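Local coordinates for protein polyketide biosynthesis 3-hydroxy-3-methylglutaryl-ACP synthase PksG (Bacillus subtilis, PDB 4YXQ) that catalyses the aldol condensation of acetyl-ACP with a beta-ketothioester polyketide intermediate, a step in the synthesis of the antibiotic bacillaene, at residues Ala4-Met9 against Pro181-Ile186; Leu18-Leu23 against Leu37-Lys42; Glu41-Leu46 against Gln292-Ile297; Asp316-Ile321 against Thr339-Gln344. All coordinates share one frame; numbering follows the deposited sequence.

Interaction 1 (Ala4-Met9 against Pro181-Ile186); sequences AGIEAM and PEVFQI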
loop_
_atom_site.group_PDB
_atom_site.type_symbol
_atom_site.label_atom_id
_atom_site.label_comp_id
_atom_site.label_asym_id
_atom_site.label_seq_id
_atom_site.Cartn_x
_atom_site.Cartn_y
_atom_site.Cartn_z
ATOM N N ALA A 4 20.864 6.639 6.083
ATOM C CA ALA A 4 19.494 6.189 6.282
ATOM C C ALA A 4 19.403 4.708 6.579
ATOM O O ALA A 4 20.185 3.913 6.085
ATOM C CB ALA A 4 18.625 6.515 5.066
ATOM N N GLY A 5 18.435 4.360 7.415
ATOM C CA GLY A 5 18.099 2.962 7.625
ATOM C C GLY A 5 17.499 2.704 8.980
ATOM O O GLY A 5 16.880 3.572 9.585
ATOM N N ILE A 6 17.748 1.514 9.492
ATOM C CA ILE A 6 17.086 1.062 10.684
ATOM C C ILE A 6 17.818 1.597 11.896
ATOM O O ILE A 6 19.011 1.387 12.030
ATOM C CB ILE A 6 17.079 -0.469 10.748
ATOM C CG1 ILE A 6 16.479 -1.052 9.454
ATOM C CG2 ILE A 6 16.326 -0.915 11.977
ATOM C CD1 ILE A 6 16.314 -2.548 9.466
ATOM N N GLU A 7 17.105 2.339 12.742
ATOM C CA GLU A 7 17.626 2.814 14.010
ATOM C C GLU A 7 17.245 1.844 15.086
ATOM O O GLU A 7 17.933 1.726 16.072
ATOM C CB GLU A 7 17.088 4.214 14.346
ATOM C CG GLU A 7 17.366 5.226 13.252
ATOM C CD GLU A 7 17.256 6.693 13.703
ATOM O OE1 GLU A 7 16.498 6.994 14.655
ATOM O OE2 GLU A 7 17.890 7.546 13.033
ATOM N N ALA A 8 16.149 1.131 14.896
ATOM C CA ALA A 8 15.721 0.092 15.842
ATOM C C ALA A 8 14.662 -0.782 15.208
ATOM O O ALA A 8 13.964 -0.362 14.309
ATOM C CB ALA A 8 15.141 0.723 17.084
ATOM N N MET A 9 14.522 -1.978 15.746
ATOM C CA MET A 9 13.739 -3.006 15.134
ATOM C C MET A 9 13.325 -4.015 16.195
ATOM O O MET A 9 14.151 -4.449 16.996
ATOM C CB MET A 9 14.598 -3.670 14.086
ATOM C CG MET A 9 14.008 -4.863 13.382
ATOM S SD MET A 9 15.244 -5.451 12.194
ATOM C CE MET A 9 14.060 -6.201 11.123
ATOM N N PRO A 181 21.273 5.283 11.497
ATOM C CA PRO A 181 20.922 3.881 11.559
ATOM C C PRO A 181 22.074 2.976 11.987
ATOM O O PRO A 181 22.713 2.365 11.147
ATOM C CB PRO A 181 20.482 3.597 10.120
ATOM C CG PRO A 181 21.355 4.480 9.323
ATOM C CD PRO A 181 21.526 5.732 10.130
ATOM N N GLU A 182 22.301 2.852 13.288
ATOM C CA GLU A 182 23.318 1.934 13.773
ATOM C C GLU A 182 22.963 0.479 13.553
ATOM O O GLU A 182 23.876 -0.346 13.446
ATOM C CB GLU A 182 23.633 2.157 15.256
ATOM C CG GLU A 182 24.448 3.416 15.572
ATOM C CD GLU A 182 25.834 3.466 14.896
ATOM O OE1 GLU A 182 26.574 2.435 14.894
ATOM O OE2 GLU A 182 26.182 4.558 14.377
ATOM N N VAL A 183 21.681 0.116 13.455
ATOM C CA VAL A 183 21.383 -1.330 13.341
ATOM C C VAL A 183 21.373 -1.876 11.910
ATOM O O VAL A 183 21.663 -3.053 11.687
ATOM C CB VAL A 183 20.171 -1.838 14.186
ATOM C CG1 VAL A 183 19.742 -0.823 15.222
ATOM C CG2 VAL A 183 19.003 -2.257 13.331
ATOM N N PHE A 184 21.070 -1.028 10.946
ATOM C CA PHE A 184 21.172 -1.412 9.550
ATOM C C PHE A 184 21.186 -0.143 8.687
ATOM O O PHE A 184 20.165 0.409 8.372
ATOM C CB PHE A 184 20.015 -2.351 9.171
ATOM C CG PHE A 184 20.199 -3.041 7.836
ATOM C CD1 PHE A 184 21.226 -3.957 7.650
ATOM C CD2 PHE A 184 19.363 -2.786 6.779
ATOM C CE1 PHE A 184 21.406 -4.587 6.430
ATOM C CE2 PHE A 184 19.511 -3.431 5.566
ATOM C CZ PHE A 184 20.529 -4.327 5.387
ATOM N N GLN A 185 22.374 0.325 8.353
ATOM C CA GLN A 185 22.542 1.496 7.502
ATOM C C GLN A 185 22.521 0.993 6.085
ATOM O O GLN A 185 23.402 0.246 5.680
ATOM C CB GLN A 185 23.891 2.207 7.763
ATOM C CG GLN A 185 24.089 3.442 6.892
ATOM C CD GLN A 185 25.385 4.200 7.144
ATOM O OE1 GLN A 185 25.746 4.519 8.296
ATOM N NE2 GLN A 185 26.082 4.527 6.067
ATOM N N ILE A 186 21.551 1.418 5.303
ATOM C CA ILE A 186 21.480 0.916 3.954
ATOM C C ILE A 186 22.534 1.545 3.062
ATOM O O ILE A 186 23.012 2.649 3.318
ATOM C CB ILE A 186 20.076 1.079 3.330
ATOM C CG1 ILE A 186 19.736 2.549 3.099
ATOM C CG2 ILE A 186 19.042 0.398 4.203
ATOM C CD1 ILE A 186 20.143 3.100 1.743
#
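Backbone amides and carbonyls of A4 and I6 meet those of V183, F184 and I186, pairing the starts of two antiparallel strands. The amide of I186 gives a hydrogen bond to A4 O (3.0 Å), approaching nearly along the C=O axis, and the I6 amide gives one to F184 O (2.9 Å). G5 and Q185 form the non-hydrogen-bonded pair between them, and their backbones bond outward to the neighbouring strands, G5 with G178 and Q185 with I338. I6 O takes two donors: V183 N at 3.3 Å and, more weakly, F184 N at 3.4 Å. Two residues facing one make this a classic beta bulge, a worked example of one carbonyl facing two consecutive amides, one of the bonds being weak. G5 takes a backbone conformation suited to glycine, and its CA lies 3.4 Å from F184 O in a CA-H...O contact.

Side chains close the pairing on one face. The CG2 branch of I6, anti to the backbone N, meets V183 CG2, the two side chains crossing at about a right angle. The other branch runs out to CD1, which lies 3.7 Å from F184 CB and approaches the ring obliquely. P181 lays CB and CG against the backbone of A4 and G5. The carboxylate of E7 is engaged elsewhere, by the N180 amide and in a salt bridge to K137.

In the large mixed sheet of this thiolase-like fold, strand 5-12 lies between strands 171-178 and 184-195. Helix 116-130 packs on A4, I6 and I186, and helix 301-312 on I6 and M9.

Interaction 2 (Leu18-Leu23 against Leu37-Lys42); sequences LDVMEL and LLMKEK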
loop_
_atom_site.group_PDB
_atom_site.type_symbol
_atom_site.label_atom_id
_atom_site.label_comp_id
_atom_site.label_asym_id
_atom_site.label_seq_id
_atom_site.Cartn_x
_atom_site.Cartn_y
_atom_site.Cartn_z
ATOM N N LEU A 18 2.245 -23.085 18.889
ATOM C CA LEU A 18 2.180 -24.524 19.042
ATOM C C LEU A 18 3.340 -25.189 18.344
ATOM O O LEU A 18 4.092 -24.554 17.588
ATOM C CB LEU A 18 0.837 -25.081 18.551
ATOM C CG LEU A 18 0.410 -24.805 17.111
ATOM C CD1 LEU A 18 1.079 -25.761 16.129
ATOM C CD2 LEU A 18 -1.107 -24.911 17.009
ATOM N N ASP A 19 3.471 -26.484 18.621
ATOM C CA ASP A 19 4.546 -27.298 18.096
ATOM C C ASP A 19 4.111 -27.824 16.734
ATOM O O ASP A 19 3.127 -28.549 16.621
ATOM C CB ASP A 19 4.828 -28.440 19.071
ATOM C CG ASP A 19 5.969 -29.334 18.617
ATOM O OD1 ASP A 19 7.055 -29.245 19.227
ATOM O OD2 ASP A 19 5.794 -30.130 17.671
ATOM N N VAL A 20 4.871 -27.518 15.707
ATOM C CA VAL A 20 4.413 -27.794 14.380
ATOM C C VAL A 20 4.206 -29.278 14.113
ATOM O O VAL A 20 3.208 -29.665 13.495
ATOM C CB VAL A 20 5.403 -27.246 13.321
ATOM C CG1 VAL A 20 4.994 -27.657 11.915
ATOM C CG2 VAL A 20 5.564 -25.744 13.428
ATOM N N MET A 21 5.117 -30.117 14.601
ATOM C CA MET A 21 5.051 -31.557 14.308
ATOM C C MET A 21 3.841 -32.172 15.002
ATOM O O MET A 21 3.184 -33.059 14.459
ATOM C CB MET A 21 6.335 -32.289 14.748
ATOM C CG MET A 21 7.577 -32.051 13.904
ATOM S SD MET A 21 7.199 -32.141 12.132
ATOM C CE MET A 21 6.474 -33.775 12.049
ATOM N N GLU A 22 3.581 -31.717 16.223
ATOM C CA GLU A 22 2.417 -32.148 17.000
ATOM C C GLU A 22 1.134 -31.885 16.225
ATOM O O GLU A 22 0.248 -32.702 16.208
ATOM C CB GLU A 22 2.393 -31.379 18.311
ATOM C CG GLU A 22 1.785 -32.122 19.472
ATOM C CD GLU A 22 1.618 -31.250 20.714
ATOM O OE1 GLU A 22 0.708 -31.550 21.514
ATOM O OE2 GLU A 22 2.379 -30.280 20.893
ATOM N N LEU A 23 1.063 -30.739 15.562
ATOM C CA LEU A 23 -0.139 -30.360 14.841
ATOM C C LEU A 23 -0.306 -31.149 13.565
ATOM O O LEU A 23 -1.430 -31.452 13.169
ATOM C CB LEU A 23 -0.158 -28.865 14.506
ATOM C CG LEU A 23 -1.413 -28.439 13.735
ATOM C CD1 LEU A 23 -2.686 -28.802 14.498
ATOM C CD2 LEU A 23 -1.396 -26.959 13.440
ATOM N N LEU A 37 12.316 -29.681 6.790
ATOM C CA LEU A 37 11.961 -28.333 6.514
ATOM C C LEU A 37 12.354 -27.301 7.561
ATOM O O LEU A 37 11.991 -26.170 7.395
ATOM C CB LEU A 37 10.444 -28.266 6.304
ATOM C CG LEU A 37 9.845 -28.624 4.922
ATOM C CD1 LEU A 37 10.701 -29.469 3.981
ATOM C CD2 LEU A 37 8.465 -29.236 5.116
ATOM N N LEU A 38 13.047 -27.688 8.636
ATOM C CA LEU A 38 13.560 -26.768 9.655
ATOM C C LEU A 38 12.463 -26.009 10.418
ATOM O O LEU A 38 12.704 -24.913 10.930
ATOM C CB LEU A 38 14.595 -25.801 9.046
ATOM C CG LEU A 38 15.807 -26.457 8.350
ATOM C CD1 LEU A 38 16.809 -25.425 7.838
ATOM C CD2 LEU A 38 16.513 -27.441 9.289
ATOM N N MET A 39 11.278 -26.598 10.505
ATOM C CA MET A 39 10.171 -26.031 11.261
ATOM C C MET A 39 10.116 -26.621 12.642
ATOM O O MET A 39 10.414 -27.810 12.822
ATOM C CB MET A 39 8.868 -26.401 10.589
ATOM C CG MET A 39 8.769 -25.952 9.134
ATOM S SD MET A 39 7.227 -26.568 8.439
ATOM C CE MET A 39 7.221 -25.853 6.804
ATOM N N LYS A 40 9.788 -25.791 13.631
ATOM C CA LYS A 40 9.623 -26.293 14.980
ATOM C C LYS A 40 8.344 -25.764 15.621
ATOM O O LYS A 40 7.548 -26.531 16.147
ATOM C CB LYS A 40 10.862 -25.967 15.841
ATOM C CG LYS A 40 10.983 -26.852 17.087
ATOM C CD LYS A 40 12.127 -26.448 18.018
ATOM C CE LYS A 40 13.496 -26.644 17.362
ATOM N NZ LYS A 40 14.015 -25.425 16.657
ATOM N N GLU A 41 8.182 -24.448 15.619
ATOM C CA GLU A 41 7.047 -23.822 16.280
ATOM C C GLU A 41 6.332 -22.919 15.308
ATOM O O GLU A 41 6.949 -22.332 14.443
ATOM C CB GLU A 41 7.506 -22.992 17.498
ATOM C CG GLU A 41 8.099 -23.795 18.648
ATOM C CD GLU A 41 8.994 -22.963 19.575
ATOM O OE1 GLU A 41 9.256 -21.773 19.289
ATOM O OE2 GLU A 41 9.440 -23.491 20.617
ATOM N N LYS A 42 5.026 -22.781 15.471
ATOM C CA LYS A 42 4.321 -21.743 14.772
ATOM C C LYS A 42 3.515 -20.908 15.742
ATOM O O LYS A 42 2.840 -21.439 16.618
ATOM C CB LYS A 42 3.444 -22.327 13.703
ATOM C CG LYS A 42 1.998 -22.482 14.069
ATOM C CD LYS A 42 1.238 -22.911 12.844
ATOM C CE LYS A 42 -0.245 -22.893 13.100
ATOM N NZ LYS A 42 -0.959 -22.371 11.905
#
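E41 and K42 pair antiparallel with D19 and L18 in the small sheet of strands 41-44, 16-19 and 360-361, with M39 and K40 leading in, just where strand 16-19 gives way to helix 20-26. M39 comes first, its SD 4.3 Å from V20 CG1, while its side chain also touches S167 and F253 in loops nearby. K40 contributes its carbonyl: V20 N bonds to K40 O at 2.9 Å, the donor standing above the carbonyl plane. The backbone bonding thus reaches V20, the first residue of the helix, and V20 CG2 packs against K40 O and E41 C. The K40 amine turns to Q292. E41 pairs with D19 as a non-hydrogen-bonded pair, its CA 3.3 Å from L18 O.

K42 exchanges two bonds with L18, K42 N to L18 O and L18 N to K42 O, both 2.9 Å. On that face the two side chains lie side by side and point the same way, K42 CG 4.0 Å from L18 CD1; the lysine amine reaches on to the carbonyls of E165 and A168. Opposite E41, D19 acts as N-cap: with CG anti to its own N (chi1 -179°), its OD2 accepts E22 N at 3.1 Å on the anti side of the carboxylate.

Interaction 3 (Glu41-Leu46 against Gln292-Ile297); sequences EKAVAL and QRVGNI
The guanidinium of R293 receives the carboxylate of E41 at its edge, and a water lies in the same plane. NE donates to E41 OE1 at 3.0 Å in a salt bridge; the acceptor sits in the guanidinium plane, whereas the donor meets the oxygen on its syn side, 24° out of the carboxylate plane. The two flat groups are strongly turned, 69° apart, and one direct bond, NE to OE1, joins them, not a parallel two-bond pair. The water donates to OE1 (3.0 Å) and accepts from R293 NH2 (2.7 Å), closing a ring of bonds. Bends at chi2 and chi3 fold the arginine so NE reaches the glutamate. D357 forms a further salt bridge with NH2; R359 is a third partner of OE1.

Here edge strand 41-44 of the small sheet meets the end of the short, weakly bonded helix 291-294, joining the N-terminal and C-terminal family regions. E41 N gives a bond to Q292 O (2.8 Å), and A43 N gives one to V294 O (2.8 Å), the donor above the carbonyl plane. G295, with positive phi, takes the chain out of the helix beside K42. A43 CB touches V294 CG2 at 3.8 Å.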
loop_
_atom_site.group_PDB
_atom_site.type_symbol
_atom_site.label_atom_id
_atom_site.label_comp_id
_atom_site.label_asym_id
_atom_site.label_seq_id
_atom_site.Cartn_x
_atom_site.Cartn_y
_atom_site.Cartn_z
ATOM N N GLU A 41 8.182 -24.448 15.619
ATOM C CA GLU A 41 7.047 -23.822 16.280
ATOM C C GLU A 41 6.332 -22.919 15.308
ATOM O O GLU A 41 6.949 -22.332 14.443
ATOM C CB GLU A 41 7.506 -22.992 17.498
ATOM C CG GLU A 41 8.099 -23.795 18.648
ATOM C CD GLU A 41 8.994 -22.963 19.575
ATOM O OE1 GLU A 41 9.256 -21.773 19.289
ATOM O OE2 GLU A 41 9.440 -23.491 20.617
ATOM N N LYS A 42 5.026 -22.781 15.471
ATOM C CA LYS A 42 4.321 -21.743 14.772
ATOM C C LYS A 42 3.515 -20.908 15.742
ATOM O O LYS A 42 2.840 -21.439 16.618
ATOM C CB LYS A 42 3.444 -22.327 13.703
ATOM C CG LYS A 42 1.998 -22.482 14.069
ATOM C CD LYS A 42 1.238 -22.911 12.844
ATOM C CE LYS A 42 -0.245 -22.893 13.100
ATOM N NZ LYS A 42 -0.959 -22.371 11.905
ATOM N N ALA A 43 3.616 -19.593 15.591
ATOM C CA ALA A 43 2.794 -18.669 16.368
ATOM C C ALA A 43 1.392 -18.677 15.819
ATOM O O ALA A 43 1.187 -18.902 14.636
ATOM C CB ALA A 43 3.387 -17.262 16.342
ATOM N N VAL A 44 0.424 -18.398 16.685
ATOM C CA VAL A 44 -0.993 -18.452 16.330
ATOM C C VAL A 44 -1.701 -17.238 16.923
ATOM O O VAL A 44 -1.763 -17.072 18.149
ATOM C CB VAL A 44 -1.652 -19.692 16.941
ATOM C CG1 VAL A 44 -3.076 -19.861 16.429
ATOM C CG2 VAL A 44 -0.833 -20.923 16.626
ATOM N N ALA A 45 -2.324 -16.447 16.076
ATOM C CA ALA A 45 -3.116 -15.353 16.565
ATOM C C ALA A 45 -4.360 -15.890 17.279
ATOM O O ALA A 45 -5.105 -16.685 16.721
ATOM C CB ALA A 45 -3.516 -14.436 15.424
ATOM N N LEU A 46 -4.583 -15.419 18.504
ATOM C CA LEU A 46 -5.819 -15.667 19.202
ATOM C C LEU A 46 -6.948 -14.807 18.585
ATOM O O LEU A 46 -6.687 -13.844 17.887
ATOM C CB LEU A 46 -5.681 -15.317 20.687
ATOM C CG LEU A 46 -4.965 -16.208 21.707
ATOM C CD1 LEU A 46 -5.332 -17.671 21.566
ATOM C CD2 LEU A 46 -3.477 -16.042 21.617
ATOM N N GLN A 292 12.050 -20.349 12.973
ATOM C CA GLN A 292 11.647 -21.653 13.506
ATOM C C GLN A 292 10.727 -21.525 14.706
ATOM O O GLN A 292 10.020 -22.465 15.053
ATOM C CB GLN A 292 12.867 -22.444 13.948
ATOM C CG GLN A 292 13.920 -22.628 12.873
ATOM C CD GLN A 292 15.034 -23.533 13.313
ATOM O OE1 GLN A 292 14.788 -24.557 13.949
ATOM N NE2 GLN A 292 16.280 -23.153 12.993
ATOM N N ARG A 293 10.782 -20.366 15.356
ATOM C CA ARG A 293 10.042 -20.095 16.583
ATOM C C ARG A 293 8.676 -19.530 16.277
ATOM O O ARG A 293 7.821 -19.487 17.135
ATOM C CB ARG A 293 10.782 -19.067 17.440
ATOM C CG ARG A 293 12.263 -19.372 17.728
ATOM C CD ARG A 293 12.422 -20.506 18.698
ATOM N NE ARG A 293 11.715 -20.199 19.932
ATOM C CZ ARG A 293 12.195 -19.486 20.939
ATOM N NH1 ARG A 293 13.406 -18.947 20.894
ATOM N NH2 ARG A 293 11.439 -19.327 22.013
ATOM N N VAL A 294 8.455 -19.135 15.032
ATOM C CA VAL A 294 7.282 -18.340 14.724
ATOM C C VAL A 294 6.494 -18.840 13.505
ATOM O O VAL A 294 5.269 -18.730 13.478
ATOM C CB VAL A 294 7.726 -16.874 14.623
ATOM C CG1 VAL A 294 7.580 -16.339 13.233
ATOM C CG2 VAL A 294 6.944 -16.018 15.586
ATOM N N GLY A 295 7.179 -19.410 12.523
ATOM C CA GLY A 295 6.547 -19.872 11.296
ATOM C C GLY A 295 6.675 -18.813 10.217
ATOM O O GLY A 295 7.337 -17.783 10.398
ATOM N N ASN A 296 6.024 -19.061 9.086
ATOM C CA ASN A 296 5.949 -18.103 7.990
ATOM C C ASN A 296 5.125 -16.870 8.369
ATOM O O ASN A 296 3.915 -17.000 8.547
ATOM C CB ASN A 296 5.274 -18.795 6.818
ATOM C CG ASN A 296 5.135 -17.912 5.611
ATOM O OD1 ASN A 296 5.664 -16.784 5.558
ATOM N ND2 ASN A 296 4.412 -18.404 4.630
ATOM N N ILE A 297 5.758 -15.706 8.522
ATOM C CA ILE A 297 5.022 -14.476 8.816
ATOM C C ILE A 297 5.011 -13.497 7.656
ATOM O O ILE A 297 4.954 -12.271 7.824
ATOM C CB ILE A 297 5.449 -13.808 10.128
ATOM C CG1 ILE A 297 6.870 -13.304 10.090
ATOM C CG2 ILE A 297 5.243 -14.800 11.264
ATOM C CD1 ILE A 297 7.206 -12.476 11.316
HETATM O O HOH W 1 9.002 -20.520 21.989
#

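Interaction 4 (Asp316-Ile321 against Thr339-Gln344); sequences DTPKRI and TTPQGQ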
loop_
_atom_site.group_PDB
_atom_site.type_symbol
_atom_site.label_atom_id
_atom_site.label_comp_id
_atom_site.label_asym_id
_atom_site.label_seq_id
_atom_site.Cartn_x
_atom_site.Cartn_y
_atom_site.Cartn_z
ATOM N N ASP A 316 31.652 -8.012 15.908
ATOM C CA ASP A 316 32.813 -7.402 16.566
ATOM C C ASP A 316 33.233 -6.173 15.777
ATOM O O ASP A 316 33.604 -5.147 16.343
ATOM C CB ASP A 316 34.025 -8.386 16.711
ATOM C CG ASP A 316 33.937 -9.664 15.803
ATOM O OD1 ASP A 316 33.920 -10.784 16.370
ATOM O OD2 ASP A 316 33.905 -9.570 14.552
ATOM N N THR A 317 33.153 -6.280 14.458
ATOM C CA THR A 317 33.388 -5.152 13.555
ATOM C C THR A 317 32.176 -5.053 12.623
ATOM O O THR A 317 31.419 -5.999 12.513
ATOM C CB THR A 317 34.680 -5.388 12.756
ATOM O OG1 THR A 317 34.523 -6.542 11.914
ATOM C CG2 THR A 317 35.849 -5.678 13.716
ATOM N N PRO A 318 31.979 -3.903 11.958
ATOM C CA PRO A 318 30.847 -3.759 11.046
ATOM C C PRO A 318 30.844 -4.786 9.927
ATOM O O PRO A 318 31.851 -4.962 9.233
ATOM C CB PRO A 318 31.028 -2.347 10.467
ATOM C CG PRO A 318 31.908 -1.636 11.431
ATOM C CD PRO A 318 32.810 -2.687 12.000
ATOM N N LYS A 319 29.698 -5.428 9.732
ATOM C CA LYS A 319 29.510 -6.422 8.678
ATOM C C LYS A 319 28.432 -5.926 7.690
ATOM O O LYS A 319 27.471 -5.267 8.093
ATOM C CB LYS A 319 29.049 -7.753 9.294
ATOM C CG LYS A 319 29.892 -8.318 10.447
ATOM C CD LYS A 319 31.275 -8.786 10.009
ATOM C CE LYS A 319 32.033 -9.512 11.119
ATOM N NZ LYS A 319 31.437 -10.834 11.514
ATOM N N ARG A 320 28.571 -6.294 6.421
ATOM C CA ARG A 320 27.539 -6.067 5.430
ATOM C C ARG A 320 26.550 -7.267 5.286
ATOM O O ARG A 320 26.969 -8.413 5.164
ATOM C CB ARG A 320 28.179 -5.737 4.094
ATOM C CG ARG A 320 27.159 -5.535 2.971
ATOM C CD ARG A 320 27.740 -4.811 1.781
ATOM N NE ARG A 320 27.687 -3.371 1.953
ATOM C CZ ARG A 320 28.741 -2.583 2.130
ATOM N NH1 ARG A 320 29.961 -3.069 2.229
ATOM N NH2 ARG A 320 28.560 -1.272 2.287
ATOM N N ILE A 321 25.248 -6.999 5.319
ATOM C CA ILE A 321 24.255 -8.037 5.159
ATOM C C ILE A 321 23.506 -7.771 3.866
ATOM O O ILE A 321 23.153 -6.632 3.582
ATOM C CB ILE A 321 23.255 -8.040 6.320
ATOM C CG1 ILE A 321 23.968 -8.151 7.657
ATOM C CG2 ILE A 321 22.257 -9.187 6.203
ATOM C CD1 ILE A 321 23.056 -7.913 8.831
ATOM N N THR A 339 25.671 -3.336 9.546
ATOM C CA THR A 339 25.300 -3.248 10.942
ATOM C C THR A 339 26.534 -3.316 11.804
ATOM O O THR A 339 27.439 -4.086 11.536
ATOM C CB THR A 339 24.290 -4.319 11.418
ATOM O OG1 THR A 339 24.875 -5.170 12.422
ATOM C CG2 THR A 339 23.748 -5.126 10.276
ATOM N N THR A 340 26.548 -2.480 12.844
ATOM C CA THR A 340 27.737 -2.240 13.667
ATOM C C THR A 340 27.587 -2.915 15.006
ATOM O O THR A 340 26.476 -3.304 15.378
ATOM C CB THR A 340 27.920 -0.742 13.928
ATOM O OG1 THR A 340 26.753 -0.227 14.578
ATOM C CG2 THR A 340 28.167 0.023 12.619
ATOM N N PRO A 341 28.701 -3.073 15.738
ATOM C CA PRO A 341 28.619 -3.608 17.097
ATOM C C PRO A 341 27.605 -2.860 17.932
ATOM O O PRO A 341 26.916 -3.485 18.743
ATOM C CB PRO A 341 30.032 -3.408 17.664
ATOM C CG PRO A 341 30.861 -2.803 16.569
ATOM C CD PRO A 341 30.091 -2.946 15.280
ATOM N N GLN A 342 27.504 -1.540 17.736
ATOM C CA GLN A 342 26.567 -0.700 18.528
ATOM C C GLN A 342 25.131 -1.069 18.149
ATOM O O GLN A 342 24.239 -1.109 18.995
ATOM C CB GLN A 342 26.791 0.805 18.288
ATOM C CG GLN A 342 28.109 1.414 18.790
ATOM C CD GLN A 342 29.382 0.909 18.073
ATOM O OE1 GLN A 342 30.384 0.620 18.729
ATOM N NE2 GLN A 342 29.333 0.773 16.739
ATOM N N GLY A 343 24.930 -1.330 16.861
ATOM C CA GLY A 343 23.637 -1.747 16.339
ATOM C C GLY A 343 23.154 -3.016 16.997
ATOM O O GLY A 343 22.038 -3.058 17.527
ATOM N N GLN A 344 23.995 -4.042 16.985
ATOM C CA GLN A 344 23.667 -5.296 17.635
ATOM C C GLN A 344 23.380 -5.123 19.128
ATOM O O GLN A 344 22.522 -5.820 19.649
ATOM C CB GLN A 344 24.770 -6.313 17.410
ATOM C CG GLN A 344 24.639 -7.576 18.252
ATOM C CD GLN A 344 25.739 -8.585 17.970
ATOM O OE1 GLN A 344 25.455 -9.737 17.633
ATOM N NE2 GLN A 344 26.992 -8.164 18.097
#
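K319 and T339 form an antiparallel hydrogen-bonded pair at the end of a beta hairpin made by strands 319-327 and 331-339, where the second strand passes through T340 into helix 341-348. The tight part lies around this pair. T339 N donates to K319 O at 3.0 Å and K319 N returns a bond to T339 O at 3.2 Å, so each residue satisfies both of its backbone groups against the other. Deeper in, the long branch of I321 brings CD1 to 3.2 Å from T339 CG2, the side chains crossing obliquely; CG1 anti to the carbonyl carbon (chi1 -55°) starts that branch toward the threonine. This buried end is covered by F184 of strand 184-195 and by I310 of helix 301-312.

Toward solvent the contact slackens into two prolines and a loop. P341 sets CG 3.6 Å from D316 O, and its CD faces the P318 ring, 3.9 Å from P318 N and 4.3 Å from P318 CD. P318 CA also makes a CA-H...O contact with T339 O. D316, T317 and P318 are exposed here, while the K319 amine turns back to R314 O. T340, whose hydroxyl also meets E182, is the N-cap of the helix that starts at P341: G343 N donates to T340 OG1 at 3.1 Å.

The four contacts fall into two pairs, one on each side of the chain's centre. Interactions 1 and 4, centres about 10 Å apart, belong to the large sheet and touch directly: E182 OE1 lies 2.7 Å from T340 OG1, a probable hydrogen bond, and F184 packs on T339. Interactions 2 and 3, about 9 Å between centres, share E41 and K42, so strand 41-44 is paired with strand 16-19 and also joined to helix 291-294. This second pair lies nearer the presumed active site: the G295 position is about 10 Å from the side chain of H250 and about 12 Å from that of C114, both catalytic by similarity. Interactions 1 and 4 lie away from these residues.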